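Local coordinates for OmpA family protein (Klebsiella pneumoniae subsp. pneumoniae, PDB 7RJJ) that probably tethers the outer membrane to the cell wall through its peptidoglycan-binding domain, the part described here, which holds D-alanine in its pocket, at residues I7-M12 and V31-D36; L65-S70 and L108-E113; W74-D77 and P82-C85. All coordinates share one frame; numbering follows the deposited sequence.

Contact 1 (I7-M12 and V31-D36); sequences IRLDSM and VSSLMD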
loop_
_atom_site.group_PDB
_atom_site.type_symbol
_atom_site.label_atom_id
_atom_site.label_comp_id
_atom_site.label_asym_id
_atom_site.label_seq_id
_atom_site.Cartn_x
_atom_site.Cartn_y
_atom_site.Cartn_z
ATOM N N ILE A 7 -6.639 12.691 0.864
ATOM C CA ILE A 7 -6.389 12.423 -0.583
ATOM C C ILE A 7 -6.122 10.925 -0.726
ATOM O O ILE A 7 -5.213 10.435 -0.069
ATOM C CB ILE A 7 -5.214 13.270 -1.114
ATOM C CG1 ILE A 7 -5.437 14.767 -0.888
ATOM C CG2 ILE A 7 -4.920 12.954 -2.576
ATOM C CD1 ILE A 7 -6.708 15.308 -1.499
ATOM N N ARG A 8 -6.906 10.230 -1.545
ATOM C CA ARG A 8 -6.676 8.773 -1.740
ATOM C C ARG A 8 -5.906 8.588 -3.045
ATOM O O ARG A 8 -6.361 9.117 -4.072
ATOM C CB ARG A 8 -8.008 8.018 -1.701
ATOM C CG ARG A 8 -8.628 8.054 -0.315
ATOM C CD ARG A 8 -10.039 7.532 -0.186
ATOM N NE ARG A 8 -10.412 7.636 1.223
ATOM C CZ ARG A 8 -10.810 8.751 1.833
ATOM N NH1 ARG A 8 -11.113 8.716 3.122
ATOM N NH2 ARG A 8 -10.897 9.892 1.167
ATOM N N LEU A 9 -4.750 7.928 -2.986
ATOM C CA LEU A 9 -3.974 7.696 -4.225
ATOM C C LEU A 9 -4.547 6.458 -4.909
ATOM O O LEU A 9 -5.321 5.763 -4.268
ATOM C CB LEU A 9 -2.493 7.533 -3.887
ATOM C CG LEU A 9 -1.892 8.677 -3.072
ATOM C CD1 LEU A 9 -0.385 8.523 -2.965
ATOM C CD2 LEU A 9 -2.254 10.022 -3.676
ATOM N N ASP A 10 -4.233 6.239 -6.184
ATOM C CA ASP A 10 -4.768 5.032 -6.866
ATOM C C ASP A 10 -4.164 3.779 -6.223
ATOM O O ASP A 10 -3.005 3.841 -5.797
ATOM C CB ASP A 10 -4.494 5.069 -8.369
ATOM C CG ASP A 10 -5.318 6.102 -9.116
ATOM O OD1 ASP A 10 -5.376 7.255 -8.657
ATOM O OD2 ASP A 10 -5.951 5.720 -10.110
ATOM N N SER A 11 -4.942 2.692 -6.171
ATOM C CA SER A 11 -4.497 1.380 -5.632
ATOM C C SER A 11 -3.301 0.879 -6.435
ATOM O O SER A 11 -3.203 1.172 -7.624
ATOM C CB SER A 11 -5.621 0.376 -5.704
ATOM O OG SER A 11 -5.249 -0.829 -5.052
HETATM N N MSE A 12 -2.434 0.086 -5.796
HETATM C CA MSE A 12 -1.246 -0.459 -6.440
HETATM C C MSE A 12 -1.169 -1.966 -6.187
HETATM O O MSE A 12 -0.796 -2.396 -5.097
HETATM C CB MSE A 12 0.018 0.231 -5.906
HETATM C CG MSE A 12 0.216 1.664 -6.391
HETATM SE SE MSE A 12 1.891 2.436 -5.687
HETATM C CE MSE A 12 1.606 2.217 -3.768
ATOM N N VAL A 31 6.534 5.244 -8.543
ATOM C CA VAL A 31 6.974 6.639 -8.818
ATOM C C VAL A 31 5.723 7.530 -8.857
ATOM O O VAL A 31 5.786 8.669 -8.295
ATOM C CB VAL A 31 7.831 6.728 -10.101
ATOM C CG1 VAL A 31 8.024 8.164 -10.562
ATOM C CG2 VAL A 31 9.184 6.042 -9.920
ATOM N N SER A 32 4.622 7.018 -9.443
ATOM C CA SER A 32 3.382 7.830 -9.560
ATOM C C SER A 32 2.865 8.225 -8.166
ATOM O O SER A 32 2.491 9.420 -7.971
ATOM C CB SER A 32 2.335 7.103 -10.359
ATOM O OG SER A 32 1.158 7.884 -10.435
ATOM N N SER A 33 2.844 7.272 -7.234
ATOM C CA SER A 33 2.404 7.559 -5.841
ATOM C C SER A 33 3.381 8.535 -5.188
ATOM O O SER A 33 2.918 9.444 -4.477
ATOM C CB SER A 33 2.301 6.305 -5.025
ATOM O OG SER A 33 1.287 5.458 -5.535
ATOM N N LEU A 34 4.677 8.318 -5.425
ATOM C CA LEU A 34 5.748 9.167 -4.860
ATOM C C LEU A 34 5.519 10.626 -5.244
ATOM O O LEU A 34 5.576 11.499 -4.379
ATOM C CB LEU A 34 7.106 8.649 -5.341
ATOM C CG LEU A 34 8.307 9.488 -4.908
ATOM C CD1 LEU A 34 8.385 9.581 -3.391
ATOM C CD2 LEU A 34 9.599 8.923 -5.473
HETATM N N MSE A 35 5.248 10.873 -6.531
HETATM C CA MSE A 35 5.042 12.231 -7.005
HETATM C C MSE A 35 3.848 12.852 -6.274
HETATM O O MSE A 35 3.921 14.006 -5.819
HETATM C CB MSE A 35 4.905 12.244 -8.531
HETATM C CG MSE A 35 6.213 12.551 -9.232
HETATM SE SE MSE A 35 6.255 11.966 -11.095
HETATM C CE MSE A 35 4.973 10.544 -11.521
ATOM N N ASP A 36 2.771 12.070 -6.107
ATOM C CA ASP A 36 1.593 12.547 -5.394
ATOM C C ASP A 36 1.972 12.881 -3.940
ATOM O O ASP A 36 1.463 13.888 -3.414
ATOM C CB ASP A 36 0.448 11.531 -5.433
ATOM C CG ASP A 36 -0.161 11.316 -6.813
ATOM O OD1 ASP A 36 -0.069 12.223 -7.637
ATOM O OD2 ASP A 36 -0.721 10.228 -7.045
HETATM O O HOH W 1 -3.212 8.654 -7.383
HETATM O O HOH W 2 -0.909 5.436 -6.732
#
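Leu9 and Asp36 run antiparallel alongside each other, the branched end of the leucine lying along the aliphatic root of the aspartate. With CG beside the backbone N (chi1 -54°), Leu9 sends both methyls to the helix: CD2 rests 3.6 Å from Asp36 CB, while CD1 reaches the preceding turn, 3.7 Å from Ser33 O. A leucine suits this place because its two methyls can straddle neighbouring turns of helix 27-38, and it also packs on Ile114 of strand 112-117.

Met12, a selenomethionine here, comes at Ser33 from the other end of the segment. The extended chi2 carries SE to 3.1 Å from Ser33 OG, and the bend at chi3 turns CE back to within 3.7 Å of Ser33 OG. The small serine allows this close approach and also keeps a polar atom at the interface.

Asp10 bonds a water through its N-H and another through its C=O. The first water accepts from Asp10 N and donates to Asp36 OD2, a firm bridge to the helix; the second donates to Asp10 O, but its approach to Ser33 OG is unusually short and doubtful as a bond. Helix 27-38 packing on the residues just after edge strand 7-8 belongs to the alpha/beta sandwich of OmpA-like domains.

Contact 2 (L65-S70 and L108-E113); sequences LKRAES and LNRRVE. With DAL (D-alanine), chain C.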
loop_
_atom_site.group_PDB
_atom_site.type_symbol
_atom_site.label_atom_id
_atom_site.label_comp_id
_atom_site.label_asym_id
_atom_site.label_seq_id
_atom_site.Cartn_x
_atom_site.Cartn_y
_atom_site.Cartn_z
ATOM N N LEU A 65 0.226 -6.386 6.264
ATOM C CA LEU A 65 1.054 -5.372 6.958
ATOM C C LEU A 65 2.465 -5.381 6.359
ATOM O O LEU A 65 3.028 -4.283 6.180
ATOM C CB LEU A 65 1.038 -5.700 8.452
ATOM C CG LEU A 65 1.459 -4.582 9.392
ATOM C CD1 LEU A 65 0.560 -3.351 9.234
ATOM C CD2 LEU A 65 1.430 -5.099 10.815
ATOM N N LYS A 66 3.001 -6.560 6.015
ATOM C CA LYS A 66 4.363 -6.603 5.412
ATOM C C LYS A 66 4.343 -5.891 4.052
ATOM O O LYS A 66 5.356 -5.271 3.687
ATOM C CB LYS A 66 4.894 -8.035 5.286
ATOM C CG LYS A 66 5.224 -8.720 6.608
ATOM C CD LYS A 66 6.031 -9.991 6.455
ATOM C CE LYS A 66 6.477 -10.566 7.780
ATOM N NZ LYS A 66 7.284 -11.799 7.609
ATOM N N ARG A 67 3.210 -5.933 3.352
ATOM C CA ARG A 67 3.109 -5.282 2.022
ATOM C C ARG A 67 3.139 -3.768 2.213
ATOM O O ARG A 67 3.784 -3.090 1.406
ATOM C CB ARG A 67 1.841 -5.736 1.301
ATOM C CG ARG A 67 1.952 -7.161 0.771
ATOM C CD ARG A 67 0.662 -7.734 0.227
ATOM N NE ARG A 67 1.005 -8.977 -0.458
ATOM C CZ ARG A 67 0.151 -9.906 -0.879
ATOM N NH1 ARG A 67 -1.156 -9.774 -0.682
ATOM N NH2 ARG A 67 0.630 -10.970 -1.502
ATOM N N ALA A 68 2.423 -3.283 3.225
ATOM C CA ALA A 68 2.418 -1.832 3.514
ATOM C C ALA A 68 3.842 -1.427 3.907
ATOM O O ALA A 68 4.310 -0.409 3.416
ATOM C CB ALA A 68 1.424 -1.527 4.605
ATOM N N GLU A 69 4.543 -2.282 4.648
ATOM C CA GLU A 69 5.940 -1.955 5.059
ATOM C C GLU A 69 6.875 -1.932 3.836
ATOM O O GLU A 69 7.782 -1.089 3.834
ATOM C CB GLU A 69 6.428 -2.931 6.123
ATOM C CG GLU A 69 5.702 -2.762 7.445
ATOM C CD GLU A 69 6.014 -3.835 8.472
ATOM O OE1 GLU A 69 6.653 -4.840 8.105
ATOM O OE2 GLU A 69 5.600 -3.673 9.632
ATOM N N SER A 70 6.686 -2.832 2.864
ATOM C CA SER A 70 7.548 -2.843 1.643
ATOM C C SER A 70 7.398 -1.514 0.888
ATOM O O SER A 70 8.418 -0.973 0.431
ATOM C CB SER A 70 7.247 -4.011 0.736
ATOM O OG SER A 70 7.622 -5.246 1.331
ATOM N N LEU A 108 -5.520 -8.368 -8.337
ATOM C CA LEU A 108 -5.885 -6.956 -8.042
ATOM C C LEU A 108 -6.015 -6.754 -6.528
ATOM O O LEU A 108 -5.637 -5.658 -6.048
ATOM C CB LEU A 108 -7.191 -6.593 -8.759
ATOM C CG LEU A 108 -7.067 -6.266 -10.247
ATOM C CD1 LEU A 108 -8.438 -6.167 -10.900
ATOM C CD2 LEU A 108 -6.280 -4.985 -10.476
ATOM N N ASN A 109 -6.478 -7.778 -5.805
ATOM C CA ASN A 109 -6.695 -7.658 -4.336
ATOM C C ASN A 109 -5.357 -7.610 -3.584
ATOM O O ASN A 109 -5.320 -6.999 -2.481
ATOM C CB ASN A 109 -7.630 -8.755 -3.828
ATOM C CG ASN A 109 -9.058 -8.559 -4.292
ATOM O OD1 ASN A 109 -9.527 -7.422 -4.422
ATOM N ND2 ASN A 109 -9.769 -9.657 -4.517
ATOM N N ARG A 110 -4.318 -8.261 -4.111
ATOM C CA ARG A 110 -2.969 -8.222 -3.488
ATOM C C ARG A 110 -2.426 -6.821 -3.757
ATOM O O ARG A 110 -1.790 -6.625 -4.807
ATOM C CB ARG A 110 -2.092 -9.335 -4.077
ATOM C CG ARG A 110 -2.675 -10.728 -3.901
ATOM C CD ARG A 110 -1.718 -11.832 -4.316
ATOM N NE ARG A 110 -1.392 -11.864 -5.739
ATOM C CZ ARG A 110 -1.989 -12.644 -6.655
ATOM N NH1 ARG A 110 -2.975 -13.450 -6.312
ATOM N NH2 ARG A 110 -1.601 -12.601 -7.918
ATOM N N ARG A 111 -2.640 -5.887 -2.825
ATOM C CA ARG A 111 -2.285 -4.498 -3.175
ATOM C C ARG A 111 -2.026 -3.629 -1.944
ATOM O O ARG A 111 -2.222 -4.085 -0.800
ATOM C CB ARG A 111 -3.495 -3.926 -3.914
ATOM C CG ARG A 111 -4.668 -3.645 -2.986
ATOM C CD ARG A 111 -5.979 -3.417 -3.708
ATOM N NE ARG A 111 -6.970 -2.834 -2.809
ATOM C CZ ARG A 111 -7.753 -3.522 -1.991
ATOM N NH1 ARG A 111 -7.673 -4.845 -1.935
ATOM N NH2 ARG A 111 -8.614 -2.882 -1.217
ATOM N N VAL A 112 -1.610 -2.398 -2.207
ATOM C CA VAL A 112 -1.440 -1.360 -1.156
ATOM C C VAL A 112 -2.202 -0.111 -1.613
ATOM O O VAL A 112 -2.192 0.188 -2.825
ATOM C CB VAL A 112 0.045 -1.077 -0.871
ATOM C CG1 VAL A 112 0.254 0.296 -0.253
ATOM C CG2 VAL A 112 0.673 -2.175 -0.027
ATOM N N GLU A 113 -2.880 0.536 -0.670
ATOM C CA GLU A 113 -3.653 1.785 -0.859
ATOM C C GLU A 113 -2.973 2.863 -0.007
ATOM O O GLU A 113 -2.544 2.522 1.121
ATOM C CB GLU A 113 -5.095 1.605 -0.375
ATOM C CG GLU A 113 -5.880 0.504 -1.070
ATOM C CD GLU A 113 -6.371 0.810 -2.472
ATOM O OE1 GLU A 113 -6.083 1.930 -2.983
ATOM O OE2 GLU A 113 -7.079 -0.062 -3.048
HETATM N N DAL C . -3.889 -14.492 0.318
HETATM C CA DAL C . -2.699 -14.691 -0.563
HETATM C CB DAL C . -1.687 -15.566 0.132
HETATM C C DAL C . -2.104 -13.332 -0.953
HETATM O O DAL C . -0.968 -13.251 -1.417
HETATM O OXT DAL C . -2.745 -12.283 -0.839
#
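Arg67 brings its guanidinium against the base of the Arg110 side chain: Arg110 CB lies over one face of the planar group, 3.5 Å from Arg67 NH1. The arginines thus meet as flat group against aliphatic stem. Their guanidinium planes are turned 56° apart, and the two positive groups gather round the ligand carboxylate. Arg67 is extended from CG to NE, a shape that carries its charge from helix 57-77 out to the ligand. There its two terminal nitrogens grip the D-alanine carboxylate, NH1 giving a hydrogen bond to OXT at 3.0 Å and NH2 one to O at 2.8 Å. Arginine suits the place because its paired N-H groups match the two oxygens of a carboxylate. The backbone carbonyls of His50 and Lys19 take further hydrogen bonds from NH1 and NH2, which fixes the rotation of the group.

This is the ligand site of the OmpA C-terminal-like fold, and its occupant is consistent with recognition of a peptidoglycan stem peptide. Asp52 pairs with Arg110 NH1 and also bonds the ligand. Arg110 CD lies 3.3 Å from the ligand O, and the bend at chi3 (-66°) then turns NE to the carbonyl of Phe15.

Deeper in comes Val112, in strand 112-117. Its CG2 points into the helix, 3.5 Å from Arg67 O and 4.0 Å from Arg67 CB, with the backbone N of Ala68 close by. The short branched valine packs between helix and sheet, and the small Ala68 lets the backbones approach until Ala68 CA and Val112 CA are 6.1 Å apart; both residues also touch Val47 of strand 43-49.

Contact 3 (W74-D77 and P82-C85); sequences WMRD and PDSC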
loop_
_atom_site.group_PDB
_atom_site.type_symbol
_atom_site.label_atom_id
_atom_site.label_comp_id
_atom_site.label_asym_id
_atom_site.label_seq_id
_atom_site.Cartn_x
_atom_site.Cartn_y
_atom_site.Cartn_z
ATOM N N TRP A 74 10.119 1.496 0.384
ATOM C CA TRP A 74 10.526 2.016 -0.947
ATOM C C TRP A 74 10.425 3.542 -0.956
ATOM O O TRP A 74 11.360 4.232 -1.364
ATOM C CB TRP A 74 9.675 1.391 -2.057
ATOM C CG TRP A 74 10.159 1.705 -3.439
ATOM C CD1 TRP A 74 10.968 0.927 -4.218
ATOM C CD2 TRP A 74 9.866 2.882 -4.213
ATOM N NE1 TRP A 74 11.177 1.525 -5.429
ATOM C CE2 TRP A 74 10.532 2.736 -5.449
ATOM C CE3 TRP A 74 9.116 4.041 -3.987
ATOM C CZ2 TRP A 74 10.459 3.704 -6.451
ATOM C CZ3 TRP A 74 9.042 4.995 -4.979
ATOM C CH2 TRP A 74 9.709 4.828 -6.193
HETATM N N MSE A 75 9.295 4.067 -0.478
HETATM C CA MSE A 75 9.073 5.506 -0.484
HETATM C C MSE A 75 10.135 6.217 0.354
HETATM O O MSE A 75 10.629 7.274 -0.026
HETATM C CB MSE A 75 7.685 5.838 0.062
HETATM C CG MSE A 75 6.549 5.283 -0.749
HETATM SE SE MSE A 75 6.387 6.134 -2.500
HETATM C CE MSE A 75 5.147 4.882 -3.342
ATOM N N ARG A 76 10.519 5.610 1.467
ATOM C CA ARG A 76 11.501 6.254 2.376
ATOM C C ARG A 76 12.912 6.138 1.801
ATOM O O ARG A 76 13.586 7.152 1.725
ATOM C CB ARG A 76 11.444 5.580 3.751
ATOM C CG ARG A 76 12.502 6.010 4.749
ATOM C CD ARG A 76 12.556 4.999 5.871
ATOM N NE ARG A 76 13.018 3.697 5.429
ATOM C CZ ARG A 76 12.725 2.542 6.010
ATOM N NH1 ARG A 76 11.944 2.506 7.077
ATOM N NH2 ARG A 76 13.213 1.419 5.517
ATOM N N ASP A 77 13.298 4.947 1.384
ATOM C CA ASP A 77 14.699 4.692 0.949
ATOM C C ASP A 77 14.921 5.118 -0.511
ATOM O O ASP A 77 15.961 5.747 -0.781
ATOM C CB ASP A 77 15.067 3.226 1.204
ATOM C CG ASP A 77 15.037 2.840 2.682
ATOM O OD1 ASP A 77 15.087 3.755 3.531
ATOM O OD2 ASP A 77 14.953 1.631 2.971
ATOM N N PRO A 82 10.818 11.316 4.518
ATOM C CA PRO A 82 11.173 11.089 5.922
ATOM C C PRO A 82 10.371 9.935 6.548
ATOM O O PRO A 82 9.189 9.821 6.279
ATOM C CB PRO A 82 10.888 12.442 6.601
ATOM C CG PRO A 82 11.009 13.452 5.469
ATOM C CD PRO A 82 10.501 12.728 4.240
ATOM N N ASP A 83 11.023 9.143 7.395
ATOM C CA ASP A 83 10.385 7.952 8.015
ATOM C C ASP A 83 9.151 8.335 8.849
ATOM O O ASP A 83 8.209 7.558 8.856
ATOM C CB ASP A 83 11.426 7.161 8.791
ATOM C CG ASP A 83 10.938 5.840 9.350
ATOM O OD1 ASP A 83 10.127 5.877 10.270
ATOM O OD2 ASP A 83 11.390 4.784 8.884
ATOM N N SER A 84 9.185 9.484 9.518
ATOM C CA SER A 84 8.042 9.845 10.404
ATOM C C SER A 84 6.773 10.166 9.605
ATOM O O SER A 84 5.711 10.255 10.235
ATOM C CB SER A 84 8.385 10.996 11.312
ATOM O OG SER A 84 8.589 12.186 10.581
ATOM N N CYS A 85 6.861 10.310 8.280
ATOM C CA CYS A 85 5.644 10.665 7.491
ATOM C C CYS A 85 4.644 9.506 7.421
ATOM O O CYS A 85 3.450 9.773 7.163
ATOM C CB CYS A 85 5.999 10.993 6.045
ATOM S SG CYS A 85 7.114 12.403 5.868
#
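Arg76 and Asp83 join across the turn that leads from helix 57-77 to strand 86-90, a helix-to-strand connection of the OmpA-like alpha/beta fold, and with Asp77 they form a salt-bridge network on the surface, away from the ligand pocket.

The ionic contacts come first. Arg76 NH1 bonds Asp83 OD2 at 3.0 Å, nearly along the C-O axis of that oxygen, and the guanidinium and carboxylate planes are only 7° apart. Another edge of the guanidinium belongs to Asp77, which is held through NE and NH2 together, one to each carboxylate oxygen: Arg76 NE to Asp77 OD1 at 2.8 Å and Arg76 NH2 to Asp77 OD2 at 3.1 Å. One arginine therefore serves two carboxylates, its positive charge probably easing the repulsion between them. Arginine suits this role because its donors point in several directions within one plane.

Packing accompanies the charges. Arg76 and Asp83 run alongside each other in the same direction, each with CG anti to its backbone N, and the methylene CB of Asp83 passes 3.8 Å from Arg76 CD. The Arg76 side chain also touches Phe86 of strand 86-90.

Covalent and backbone bonds finish the turn. Cys85 is tied by a disulfide to Cys123 near the C terminus. Within the short 3-10 segment, Cys85 N donates to Pro82 O at 3.1 Å.

Overall arrangement
From the N terminus, the residues following strand 7-8 meet helix 27-38 in contact 1, closing a loop of 18 intervening residues before either of the others begins. Contact 2 spans much more: it brings the middle of helix 57-77 against the segment running from the end of helix 103-109 into strand 112-117. Contact 3, the turn from the end of helix 57-77 to strand 86-90, falls entirely within that span, so the two nest and share one helix; none cross. Contacts 1 and 2 meet in the sheet, where strands 7-8 and 112-117 are neighbours, and contacts 1 and 3 touch where Met75 packs on Ser33 and Leu34, joining the two helices.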